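Local coordinates for methanol--corrinoid protein co-methyltransferase (Methanosarcina barkeri, PDB 2I2X) that transfers the methyl group of methanol to the cob(I)amide cofactor of its partner corrinoid protein, using zinc, in methanogenesis, at residues Ile82-His87 with Gly266-Tyr271; Val26-Asp31 with Ala158-Val163; Asn301-Met304 with Cys309-Asn312; His103-Ile108 with Leu122-Gly127. All coordinates share one frame; numbering follows the deposited sequence.

Interaction 1 (Ile82-His87 with Gly266-Tyr271). With K (potassium ion), chain S; ZN (zinc ion), chain Q.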
loop_
_atom_site.group_PDB
_atom_site.type_symbol
_atom_site.label_atom_id
_atom_site.label_comp_id
_atom_site.label_asym_id
_atom_site.label_seq_id
_atom_site.Cartn_x
_atom_site.Cartn_y
_atom_site.Cartn_z
ATOM N N ILE A 82 -8.223 -14.192 -6.427
ATOM C CA ILE A 82 -7.209 -15.081 -7.007
ATOM C C ILE A 82 -5.883 -14.782 -6.317
ATOM O O ILE A 82 -5.538 -13.600 -6.149
ATOM C CB ILE A 82 -7.027 -14.813 -8.508
ATOM C CG1 ILE A 82 -8.276 -15.245 -9.279
ATOM C CG2 ILE A 82 -5.784 -15.512 -9.023
ATOM C CD1 ILE A 82 -8.387 -14.651 -10.702
ATOM N N LEU A 83 -5.153 -15.820 -5.905
ATOM C CA LEU A 83 -3.782 -15.636 -5.413
ATOM C C LEU A 83 -2.782 -15.987 -6.524
ATOM O O LEU A 83 -2.890 -17.042 -7.177
ATOM C CB LEU A 83 -3.527 -16.485 -4.157
ATOM C CG LEU A 83 -4.260 -16.105 -2.838
ATOM C CD1 LEU A 83 -5.739 -16.633 -2.694
ATOM C CD2 LEU A 83 -3.417 -16.512 -1.613
ATOM N N GLU A 84 -1.827 -15.099 -6.769
ATOM C CA GLU A 84 -0.787 -15.418 -7.702
ATOM C C GLU A 84 0.569 -15.550 -7.004
ATOM O O GLU A 84 1.082 -14.573 -6.430
ATOM C CB GLU A 84 -0.701 -14.414 -8.863
ATOM C CG GLU A 84 0.514 -14.739 -9.785
ATOM C CD GLU A 84 0.790 -13.745 -10.880
ATOM O OE1 GLU A 84 0.142 -12.673 -10.934
ATOM O OE2 GLU A 84 1.686 -14.038 -11.700
ATOM N N THR A 85 1.157 -16.740 -7.104
ATOM C CA THR A 85 2.509 -16.995 -6.614
ATOM C C THR A 85 3.518 -16.970 -7.756
ATOM O O THR A 85 3.546 -17.883 -8.588
ATOM C CB THR A 85 2.599 -18.370 -5.892
ATOM O OG1 THR A 85 1.555 -18.460 -4.909
ATOM C CG2 THR A 85 3.928 -18.548 -5.203
ATOM N N GLU A 86 4.339 -15.925 -7.804
ATOM C CA GLU A 86 5.445 -15.871 -8.747
ATOM C C GLU A 86 6.625 -16.565 -8.156
ATOM O O GLU A 86 7.250 -16.024 -7.277
ATOM C CB GLU A 86 5.841 -14.436 -9.054
ATOM C CG GLU A 86 4.737 -13.690 -9.764
ATOM C CD GLU A 86 5.113 -12.293 -10.158
ATOM O OE1 GLU A 86 5.463 -11.473 -9.278
ATOM O OE2 GLU A 86 5.043 -11.991 -11.370
ATOM N N HIS A 87 6.962 -17.743 -8.668
ATOM C CA HIS A 87 8.118 -18.508 -8.184
ATOM C C HIS A 87 9.347 -17.646 -7.931
ATOM O O HIS A 87 9.748 -16.898 -8.793
ATOM C CB HIS A 87 8.456 -19.634 -9.163
ATOM C CG HIS A 87 7.505 -20.790 -9.112
ATOM N ND1 HIS A 87 7.846 -22.055 -9.538
ATOM C CD2 HIS A 87 6.227 -20.884 -8.660
ATOM C CE1 HIS A 87 6.820 -22.872 -9.369
ATOM N NE2 HIS A 87 5.825 -22.187 -8.842
ATOM N N GLY A 266 -4.461 -13.540 -19.176
ATOM C CA GLY A 266 -3.060 -13.170 -19.291
ATOM C C GLY A 266 -2.517 -12.547 -18.023
ATOM O O GLY A 266 -3.255 -11.991 -17.222
ATOM N N LYS A 267 -1.211 -12.630 -17.854
ATOM C CA LYS A 267 -0.505 -11.998 -16.745
ATOM C C LYS A 267 -0.699 -10.520 -16.612
ATOM O O LYS A 267 -0.658 -9.786 -17.580
ATOM C CB LYS A 267 0.995 -12.247 -16.868
ATOM C CG LYS A 267 1.411 -13.606 -16.338
ATOM C CD LYS A 267 1.655 -13.509 -14.865
ATOM C CE LYS A 267 2.925 -12.739 -14.599
ATOM N NZ LYS A 267 2.963 -12.374 -13.172
ATOM N N ASP A 268 -0.834 -10.114 -15.353
ATOM C CA ASP A 268 -1.053 -8.736 -14.926
ATOM C C ASP A 268 -0.114 -7.702 -15.535
ATOM O O ASP A 268 -0.550 -6.636 -15.961
ATOM C CB ASP A 268 -1.001 -8.671 -13.394
ATOM C CG ASP A 268 0.279 -9.252 -12.822
ATOM O OD1 ASP A 268 1.146 -9.718 -13.602
ATOM O OD2 ASP A 268 0.435 -9.230 -11.587
ATOM N N CYS A 269 1.173 -8.000 -15.572
ATOM C CA CYS A 269 2.141 -7.022 -16.070
ATOM C C CYS A 269 2.160 -6.924 -17.603
ATOM O O CYS A 269 2.934 -6.132 -18.182
ATOM C CB CYS A 269 3.543 -7.294 -15.516
ATOM S SG CYS A 269 4.190 -8.943 -15.880
ATOM N N GLY A 270 1.284 -7.692 -18.237
ATOM C CA GLY A 270 1.046 -7.597 -19.685
ATOM C C GLY A 270 0.151 -6.410 -19.999
ATOM O O GLY A 270 -1.027 -6.568 -20.326
ATOM N N TYR A 271 0.691 -5.199 -19.916
ATOM C CA TYR A 271 -0.108 -4.054 -20.267
ATOM C C TYR A 271 -0.642 -4.123 -21.690
ATOM O O TYR A 271 -1.684 -3.531 -21.985
ATOM C CB TYR A 271 0.713 -2.807 -20.100
ATOM C CG TYR A 271 0.949 -2.371 -18.662
ATOM C CD1 TYR A 271 1.973 -2.926 -17.914
ATOM C CD2 TYR A 271 0.184 -1.351 -18.083
ATOM C CE1 TYR A 271 2.234 -2.498 -16.632
ATOM C CE2 TYR A 271 0.426 -0.926 -16.789
ATOM C CZ TYR A 271 1.466 -1.502 -16.064
ATOM O OH TYR A 271 1.762 -1.083 -14.768
HETATM K K K S . 6.180 -10.174 -12.317
HETATM ZN ZN ZN Q . 6.385 -9.012 -14.934
HETATM O O HOH W 1 -1.499 -12.025 -12.957
#
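The ammonium group of K267 is held by two carboxylates from strand 80-86. Its NZ donates to E84 OE2 at 2.6 Å, on the syn side and close to the carboxylate plane. It also donates to E86 OE2 at 2.8 Å, this time from above the plane, 37° out of it. A weaker salt bridge runs from NZ back to D268 OD1. The lysine chain folds at chi2 and chi3 (-86° and -72°), and this bend brings its amine to both glutamates, crossing E84 at about a right angle. E86 OE2 serves a second cation, the potassium ion, at 2.3 Å. E84 OE2 also bonds T125, so both acceptors are shared. The carboxylates of E84 and D268 come within 3.5 Å of each other (OE1 to OD2), an approach of like charges that K267 lies beside and that is probably eased by S311, which bonds D268 OD2, and by N44 on E84 OE1. A water donates to E84 OE1 and accepts from the backbone N of D268, linking strand and loop. An alanine at K267 would remove the amine, and E84 OE2 and E86 OE2 would probably lose their shared donor, leaving the close pair of E84 and D268 without this neighbouring positive charge. K267 to G270 form a type I turn, closed by G270 N to K267 O. The turn presents C269 SG to the zinc ion at 2.4 Å, where E164 and C220 also bind, while E164 and E313 join E86 at potassium. This is the metal site of a TIM barrel, built here from the C-terminal end of strand 80-86 and loop 266-271.

Interaction 2 (Val26-Asp31 with Ala158-Val163); sequences VKAGLD and ADLLSV
D159 OD2 lies 3.3 Å from G29 CA and is gripped by two other groups. K106 NZ forms a salt bridge with it, and a water donates to it at 2.6 Å. The same water accepts from the backbone N of G29 at a longer 3.3 Å, so the carboxylate touches the turn by packing and bonds to it only through the water. Its other oxygen, D159 OD1, takes the backbone N-H of L122. The acid therefore suits its place, since one oxygen serves the neighbouring strand while the other meets a lysine and the bridging water. The torsion at CA, chi1 -65°, sets CG beside the residue's own N and leans the carboxylate over G29.

Glycine is well chosen opposite. Its phi of 58° favours a residue without a side chain, and a beta carbon there would come tight against D159 OD1. Next to this polar meeting, A28 CB touches the CD2 branch of L160 at 4.0 Å, a small methyl against a branched tip. Both side chains also rest on I213 of strand 213-216, as does V26, which gives the two segments a shared apolar floor. L30 continues the attachment with a backbone bond to C120. The hairpin of strands 25-28 and 32-33 thus lies across the beginnings of strands 119-126, 160-163 and 213-216, covering the N-terminal end of the parallel barrel, the end at which TIM-barrel strands start.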
loop_
_atom_site.group_PDB
_atom_site.type_symbol
_atom_site.label_atom_id
_atom_site.label_comp_id
_atom_site.label_asym_id
_atom_site.label_seq_id
_atom_site.Cartn_x
_atom_site.Cartn_y
_atom_site.Cartn_z
ATOM N N VAL A 26 -13.338 -18.079 -18.762
ATOM C CA VAL A 26 -12.525 -19.195 -18.267
ATOM C C VAL A 26 -13.060 -19.662 -16.899
ATOM O O VAL A 26 -13.193 -18.879 -15.966
ATOM C CB VAL A 26 -11.020 -18.793 -18.143
ATOM C CG1 VAL A 26 -10.177 -19.908 -17.508
ATOM C CG2 VAL A 26 -10.450 -18.396 -19.472
ATOM N N LYS A 27 -13.406 -20.939 -16.810
ATOM C CA LYS A 27 -13.861 -21.564 -15.573
ATOM C C LYS A 27 -12.652 -22.244 -14.918
ATOM O O LYS A 27 -11.864 -22.845 -15.620
ATOM C CB LYS A 27 -14.932 -22.592 -15.901
ATOM C CG LYS A 27 -16.197 -21.994 -16.545
ATOM C CD LYS A 27 -17.100 -23.113 -17.034
ATOM C CE LYS A 27 -18.547 -22.886 -16.695
ATOM N NZ LYS A 27 -19.332 -22.264 -17.762
ATOM N N ALA A 28 -12.485 -22.138 -13.594
ATOM C CA ALA A 28 -11.269 -22.662 -12.926
ATOM C C ALA A 28 -11.338 -22.620 -11.395
ATOM O O ALA A 28 -12.126 -21.896 -10.822
ATOM C CB ALA A 28 -10.022 -21.920 -13.399
ATOM N N GLY A 29 -10.487 -23.400 -10.750
ATOM C CA GLY A 29 -10.361 -23.416 -9.308
ATOM C C GLY A 29 -11.642 -23.751 -8.590
ATOM O O GLY A 29 -12.430 -24.590 -9.040
ATOM N N LEU A 30 -11.858 -23.065 -7.474
ATOM C CA LEU A 30 -12.968 -23.369 -6.607
ATOM C C LEU A 30 -14.145 -22.491 -6.951
ATOM O O LEU A 30 -14.319 -21.406 -6.377
ATOM C CB LEU A 30 -12.542 -23.227 -5.157
ATOM C CG LEU A 30 -11.386 -24.165 -4.754
ATOM C CD1 LEU A 30 -10.769 -23.767 -3.426
ATOM C CD2 LEU A 30 -11.860 -25.632 -4.715
ATOM N N ASP A 31 -14.928 -22.939 -7.931
ATOM C CA ASP A 31 -16.177 -22.267 -8.281
ATOM C C ASP A 31 -15.963 -20.832 -8.843
ATOM O O ASP A 31 -16.865 -19.999 -8.827
ATOM C CB ASP A 31 -17.104 -22.286 -7.056
ATOM C CG ASP A 31 -18.516 -21.927 -7.392
ATOM O OD1 ASP A 31 -19.003 -22.397 -8.448
ATOM O OD2 ASP A 31 -19.148 -21.178 -6.594
ATOM N N ALA A 158 -2.066 -25.732 -8.288
ATOM C CA ALA A 158 -2.135 -24.576 -9.178
ATOM C C ALA A 158 -3.251 -24.742 -10.200
ATOM O O ALA A 158 -3.395 -25.796 -10.810
ATOM C CB ALA A 158 -0.798 -24.281 -9.838
ATOM N N ASP A 159 -4.060 -23.688 -10.333
ATOM C CA ASP A 159 -5.218 -23.658 -11.215
ATOM C C ASP A 159 -4.860 -22.996 -12.550
ATOM O O ASP A 159 -5.314 -23.427 -13.614
ATOM C CB ASP A 159 -6.343 -22.868 -10.542
ATOM C CG ASP A 159 -6.862 -23.533 -9.271
ATOM O OD1 ASP A 159 -6.801 -22.901 -8.197
ATOM O OD2 ASP A 159 -7.345 -24.683 -9.328
ATOM N N LEU A 160 -4.045 -21.947 -12.499
ATOM C CA LEU A 160 -3.646 -21.221 -13.708
ATOM C C LEU A 160 -2.140 -21.303 -13.826
ATOM O O LEU A 160 -1.423 -21.271 -12.814
ATOM C CB LEU A 160 -4.118 -19.757 -13.672
ATOM C CG LEU A 160 -5.566 -19.516 -13.179
ATOM C CD1 LEU A 160 -5.779 -18.082 -12.710
ATOM C CD2 LEU A 160 -6.639 -19.865 -14.172
ATOM N N LEU A 161 -1.651 -21.412 -15.054
ATOM C CA LEU A 161 -0.221 -21.543 -15.297
ATOM C C LEU A 161 0.272 -20.395 -16.163
ATOM O O LEU A 161 -0.343 -20.092 -17.180
ATOM C CB LEU A 161 0.083 -22.883 -15.990
ATOM C CG LEU A 161 -0.435 -24.173 -15.342
ATOM C CD1 LEU A 161 -0.106 -25.384 -16.202
ATOM C CD2 LEU A 161 0.125 -24.353 -13.925
ATOM N N SER A 162 1.380 -19.774 -15.774
ATOM C CA SER A 162 1.920 -18.627 -16.474
ATOM C C SER A 162 3.432 -18.655 -16.348
ATOM O O SER A 162 3.983 -19.420 -15.535
ATOM C CB SER A 162 1.430 -17.351 -15.802
ATOM O OG SER A 162 0.162 -16.939 -16.277
ATOM N N VAL A 163 4.095 -17.806 -17.134
ATOM C CA VAL A 163 5.529 -17.556 -17.008
ATOM C C VAL A 163 5.741 -16.179 -17.583
ATOM O O VAL A 163 4.959 -15.740 -18.410
ATOM C CB VAL A 163 6.415 -18.591 -17.815
ATOM C CG1 VAL A 163 5.924 -18.770 -19.225
ATOM C CG2 VAL A 163 7.888 -18.146 -17.852
HETATM O O HOH W 2 -8.389 -25.865 -11.356
#

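Interaction 3 (Asn301-Met304 with Cys309-Asn312)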
loop_
_atom_site.group_PDB
_atom_site.type_symbol
_atom_site.label_atom_id
_atom_site.label_comp_id
_atom_site.label_asym_id
_atom_site.label_seq_id
_atom_site.Cartn_x
_atom_site.Cartn_y
_atom_site.Cartn_z
ATOM N N ASN A 301 -5.446 4.366 -14.059
ATOM C CA ASN A 301 -6.876 4.087 -14.162
ATOM C C ASN A 301 -7.229 3.504 -15.517
ATOM O O ASN A 301 -8.082 2.633 -15.629
ATOM C CB ASN A 301 -7.711 5.351 -13.963
ATOM C CG ASN A 301 -7.720 5.871 -12.525
ATOM O OD1 ASN A 301 -7.418 7.036 -12.275
ATOM N ND2 ASN A 301 -8.102 5.030 -11.588
ATOM N N LEU A 302 -6.568 3.976 -16.567
ATOM C CA LEU A 302 -6.917 3.554 -17.896
ATOM C C LEU A 302 -6.888 2.025 -18.061
ATOM O O LEU A 302 -7.760 1.473 -18.743
ATOM C CB LEU A 302 -6.012 4.229 -18.907
ATOM C CG LEU A 302 -6.135 3.837 -20.386
ATOM C CD1 LEU A 302 -5.732 4.985 -21.241
ATOM C CD2 LEU A 302 -5.321 2.591 -20.705
ATOM N N VAL A 303 -5.920 1.343 -17.448
ATOM C CA VAL A 303 -5.791 -0.105 -17.622
ATOM C C VAL A 303 -6.960 -0.931 -17.046
ATOM O O VAL A 303 -7.028 -2.149 -17.279
ATOM C CB VAL A 303 -4.466 -0.643 -16.993
ATOM C CG1 VAL A 303 -3.266 -0.257 -17.870
ATOM C CG2 VAL A 303 -4.287 -0.122 -15.549
ATOM N N MET A 304 -7.861 -0.299 -16.291
ATOM C CA MET A 304 -8.985 -1.024 -15.701
ATOM C C MET A 304 -10.089 -1.151 -16.746
ATOM O O MET A 304 -10.998 -2.000 -16.622
ATOM C CB MET A 304 -9.567 -0.300 -14.457
ATOM C CG MET A 304 -8.740 -0.361 -13.158
ATOM S SD MET A 304 -9.443 0.366 -11.617
ATOM C CE MET A 304 -9.201 2.059 -12.059
ATOM N N CYS A 309 -9.225 -9.357 -14.417
ATOM C CA CYS A 309 -8.651 -9.449 -13.066
ATOM C C CYS A 309 -7.759 -8.246 -12.825
ATOM O O CYS A 309 -7.275 -7.629 -13.773
ATOM C CB CYS A 309 -7.924 -10.779 -12.856
ATOM S SG CYS A 309 -8.910 -12.181 -13.492
ATOM N N TRP A 310 -7.570 -7.897 -11.560
ATOM C CA TRP A 310 -6.951 -6.626 -11.189
ATOM C C TRP A 310 -5.936 -6.935 -10.116
ATOM O O TRP A 310 -6.286 -7.475 -9.056
ATOM C CB TRP A 310 -8.024 -5.684 -10.692
ATOM C CG TRP A 310 -7.628 -4.280 -10.308
ATOM C CD1 TRP A 310 -7.952 -3.644 -9.137
ATOM C CD2 TRP A 310 -6.911 -3.323 -11.098
ATOM N NE1 TRP A 310 -7.468 -2.360 -9.140
ATOM C CE2 TRP A 310 -6.835 -2.126 -10.336
ATOM C CE3 TRP A 310 -6.326 -3.353 -12.374
ATOM C CZ2 TRP A 310 -6.191 -0.963 -10.804
ATOM C CZ3 TRP A 310 -5.687 -2.196 -12.846
ATOM C CH2 TRP A 310 -5.625 -1.014 -12.054
ATOM N N SER A 311 -4.674 -6.626 -10.433
ATOM C CA SER A 311 -3.542 -7.015 -9.626
ATOM C C SER A 311 -2.694 -5.850 -9.029
ATOM O O SER A 311 -2.696 -4.742 -9.560
ATOM C CB SER A 311 -2.669 -7.925 -10.484
ATOM O OG SER A 311 -1.349 -8.030 -9.970
ATOM N N ASN A 312 -1.965 -6.143 -7.945
ATOM C CA ASN A 312 -1.024 -5.199 -7.306
ATOM C C ASN A 312 0.413 -5.472 -7.707
ATOM O O ASN A 312 1.346 -4.875 -7.141
ATOM C CB ASN A 312 -1.091 -5.326 -5.772
ATOM C CG ASN A 312 -0.556 -6.664 -5.301
ATOM O OD1 ASN A 312 -1.011 -7.694 -5.771
ATOM N ND2 ASN A 312 0.445 -6.655 -4.407
#
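Two side chains are set by their torsions to bring M304 and W310 together. In W310 the indole swings anti to the main-chain nitrogen (chi1 -177°), which projects it from strand 309-311 toward the preceding loop. In M304, CG sits beside the backbone N (chi1 -74°) and the extended chi2 carries SD on over the ring; the bend at chi3 turns only the terminal CE. The result is a Met-aromatic contact combined with a CH-pi contact. M304 CG stands 3.4 Å from the centroid of the six-membered ring of W310, only 15° off the normal, so its hydrogens meet the pi cloud almost squarely. The sulfur follows over the same ring, with M304 SD 4.1 Å from that centroid and displaced toward the CZ2 and CE2 atoms.

A flexible, polarisable methionine fits such a flat surface well, whereas the short branched V303 suits the rim. It comes up to the ring edge in the plane of the indole, so methionine and valine cover a face and an edge of one tryptophan. The 3-10 segment 302-304 places these two side chains next to each other, and M304 N to N301 O, 3.0 Å, is its closing backbone bond. On the barrel's outer side, the indole also packs on L333 and C337 of helix 325-345. N301 touches Y335 of the second subunit, another copy of this protein, so the loop lies near the dimer contact. The polar edge of the tryptophan is not neglected, for NE1 donates to D336 on that helix. At the opposite rim, V303 CG2 rests 3.7 Å from W310 CZ3.

Interaction 4 (His103-Ile108 with Leu122-Gly127)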
loop_
_atom_site.group_PDB
_atom_site.type_symbol
_atom_site.label_atom_id
_atom_site.label_comp_id
_atom_site.label_asym_id
_atom_site.label_seq_id
_atom_site.Cartn_x
_atom_site.Cartn_y
_atom_site.Cartn_z
ATOM N N HIS A 103 0.680 -26.847 -2.979
ATOM C CA HIS A 103 -0.181 -27.734 -2.215
ATOM C C HIS A 103 -0.572 -27.104 -0.878
ATOM O O HIS A 103 -1.719 -27.187 -0.448
ATOM C CB HIS A 103 0.469 -29.117 -2.030
ATOM C CG HIS A 103 -0.473 -30.140 -1.485
ATOM N ND1 HIS A 103 -0.637 -30.351 -0.130
ATOM C CD2 HIS A 103 -1.334 -30.984 -2.110
ATOM C CE1 HIS A 103 -1.546 -31.297 0.052
ATOM N NE2 HIS A 103 -1.989 -31.690 -1.133
ATOM N N ALA A 104 0.386 -26.465 -0.233
ATOM C CA ALA A 104 0.129 -25.862 1.045
ATOM C C ALA A 104 -0.862 -24.712 0.905
ATOM O O ALA A 104 -1.742 -24.564 1.762
ATOM C CB ALA A 104 1.417 -25.397 1.672
ATOM N N GLN A 105 -0.726 -23.913 -0.165
ATOM C CA GLN A 105 -1.656 -22.794 -0.458
ATOM C C GLN A 105 -3.082 -23.283 -0.733
ATOM O O GLN A 105 -4.035 -22.798 -0.111
ATOM C CB GLN A 105 -1.159 -21.950 -1.627
ATOM C CG GLN A 105 0.143 -21.214 -1.377
ATOM C CD GLN A 105 0.402 -20.116 -2.402
ATOM O OE1 GLN A 105 0.019 -18.956 -2.196
ATOM N NE2 GLN A 105 1.074 -20.460 -3.490
ATOM N N LYS A 106 -3.229 -24.260 -1.636
ATOM C CA LYS A 106 -4.561 -24.784 -1.997
ATOM C C LYS A 106 -5.315 -25.390 -0.812
ATOM O O LYS A 106 -6.556 -25.280 -0.734
ATOM C CB LYS A 106 -4.495 -25.812 -3.142
ATOM C CG LYS A 106 -5.849 -26.033 -3.833
ATOM C CD LYS A 106 -6.370 -24.651 -4.324
ATOM C CE LYS A 106 -7.430 -24.761 -5.349
ATOM N NZ LYS A 106 -6.884 -25.208 -6.683
ATOM N N THR A 107 -4.570 -26.033 0.090
ATOM C CA THR A 107 -5.147 -26.655 1.277
ATOM C C THR A 107 -5.890 -25.589 2.101
ATOM O O THR A 107 -7.042 -25.780 2.474
ATOM C CB THR A 107 -4.065 -27.389 2.142
ATOM O OG1 THR A 107 -3.433 -28.442 1.383
ATOM C CG2 THR A 107 -4.676 -27.959 3.429
ATOM N N ILE A 108 -5.230 -24.463 2.358
ATOM C CA ILE A 108 -5.850 -23.373 3.105
ATOM C C ILE A 108 -7.048 -22.787 2.333
ATOM O O ILE A 108 -8.123 -22.554 2.921
ATOM C CB ILE A 108 -4.819 -22.286 3.439
ATOM C CG1 ILE A 108 -3.839 -22.819 4.495
ATOM C CG2 ILE A 108 -5.497 -20.978 3.831
ATOM C CD1 ILE A 108 -2.489 -22.132 4.482
ATOM N N LEU A 122 -5.943 -20.403 -7.792
ATOM C CA LEU A 122 -4.547 -20.200 -7.528
ATOM C C LEU A 122 -3.721 -20.164 -8.832
ATOM O O LEU A 122 -3.783 -21.057 -9.653
ATOM C CB LEU A 122 -4.051 -21.281 -6.565
ATOM C CG LEU A 122 -2.546 -21.281 -6.279
ATOM C CD1 LEU A 122 -2.134 -19.997 -5.578
ATOM C CD2 LEU A 122 -2.122 -22.517 -5.501
ATOM N N ARG A 123 -2.946 -19.118 -9.010
ATOM C CA ARG A 123 -2.113 -19.011 -10.168
ATOM C C ARG A 123 -0.684 -19.134 -9.722
ATOM O O ARG A 123 -0.267 -18.441 -8.781
ATOM C CB ARG A 123 -2.311 -17.669 -10.802
ATOM C CG ARG A 123 -1.363 -17.370 -11.935
ATOM C CD ARG A 123 -1.679 -15.959 -12.350
ATOM N NE ARG A 123 -1.652 -15.816 -13.767
ATOM C CZ ARG A 123 -2.506 -15.098 -14.472
ATOM N NH1 ARG A 123 -3.493 -14.420 -13.910
ATOM N NH2 ARG A 123 -2.347 -15.069 -15.781
ATOM N N HIS A 124 0.046 -20.028 -10.391
ATOM C CA HIS A 124 1.465 -20.167 -10.210
ATOM C C HIS A 124 2.128 -19.728 -11.483
ATOM O O HIS A 124 1.747 -20.160 -12.568
ATOM C CB HIS A 124 1.835 -21.620 -9.914
ATOM C CG HIS A 124 2.122 -21.879 -8.469
ATOM N ND1 HIS A 124 1.323 -21.394 -7.449
ATOM C CD2 HIS A 124 3.132 -22.546 -7.871
ATOM C CE1 HIS A 124 1.822 -21.773 -6.287
ATOM N NE2 HIS A 124 2.929 -22.455 -6.515
ATOM N N THR A 125 3.117 -18.859 -11.331
ATOM C CA THR A 125 3.923 -18.343 -12.418
ATOM C C THR A 125 5.345 -18.902 -12.254
ATOM O O THR A 125 6.130 -18.437 -11.399
ATOM C CB THR A 125 3.940 -16.805 -12.365
ATOM O OG1 THR A 125 2.609 -16.330 -12.510
ATOM C CG2 THR A 125 4.845 -16.188 -13.470
ATOM N N ILE A 126 5.662 -19.915 -13.074
ATOM C CA ILE A 126 6.947 -20.581 -13.058
ATOM C C ILE A 126 7.989 -19.534 -13.439
ATOM O O ILE A 126 7.698 -18.601 -14.190
ATOM C CB ILE A 126 6.899 -21.797 -14.031
ATOM C CG1 ILE A 126 6.182 -22.993 -13.376
ATOM C CG2 ILE A 126 8.315 -22.284 -14.485
ATOM C CD1 ILE A 126 4.833 -22.699 -12.736
ATOM N N GLY A 127 9.183 -19.639 -12.873
ATOM C CA GLY A 127 10.307 -18.837 -13.364
ATOM C C GLY A 127 10.929 -19.317 -14.684
ATOM O O GLY A 127 11.108 -20.519 -14.897
#
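Helix 95-116 packs against strand 119-126, the strand it leads into, and Q105 and L122 form the centre of the joint. The two elements run nearly antiparallel, 167° between their directions, with their axes 10.0 Å apart. L122 points its side chain at the helix, and its branches split the work: CD2 touches Q105 CB at 4.0 Å, while CD1 lies near the amide, 3.9 Å from Q105 NE2. The two side chains cross at about a right angle, so the leucine fork fits against the glutamine stem. With CG anti to the carbonyl carbon (chi1 -65°) and the rest extended, Q105 reaches across to the sheet. There its NE2 donates to T85 OG1 on the adjoining strand and meets H124 at the ring edge, 3.2 Å from CE1, with amide and imidazole planes 49° apart. Glutamine suits this buried spot, as its stem packs like an aliphatic chain while its amide finds a hydroxyl. A leucine in its place would probably leave T85 without this N-H donor and bring an apolar tip to the edge of H124. Strand 80-86, helix 95-116 and strand 119-126 make up a beta-alpha-beta crossover, the repeating element of the TIM barrel.

From the N terminus, interaction 2 opens first at 26-31, in the hairpin, and interaction 1 opens next at 82-87. Interaction 4 then opens and closes locally, joining 103-108 to 122-127, and so falls within the spans of both. Interaction 2 closes at 158-163 and interaction 1 only at 266-271, so these two cross. Interaction 3 follows in series as a short local closure between 301-304 and 309-312. All four meet the same parallel sheet: interaction 2 at the start of its strands, interaction 1 at the metal site, and interactions 3 and 4 on its outer side. T125 and T85 link interactions 1 and 4, and S311 joins interaction 3 to interaction 1.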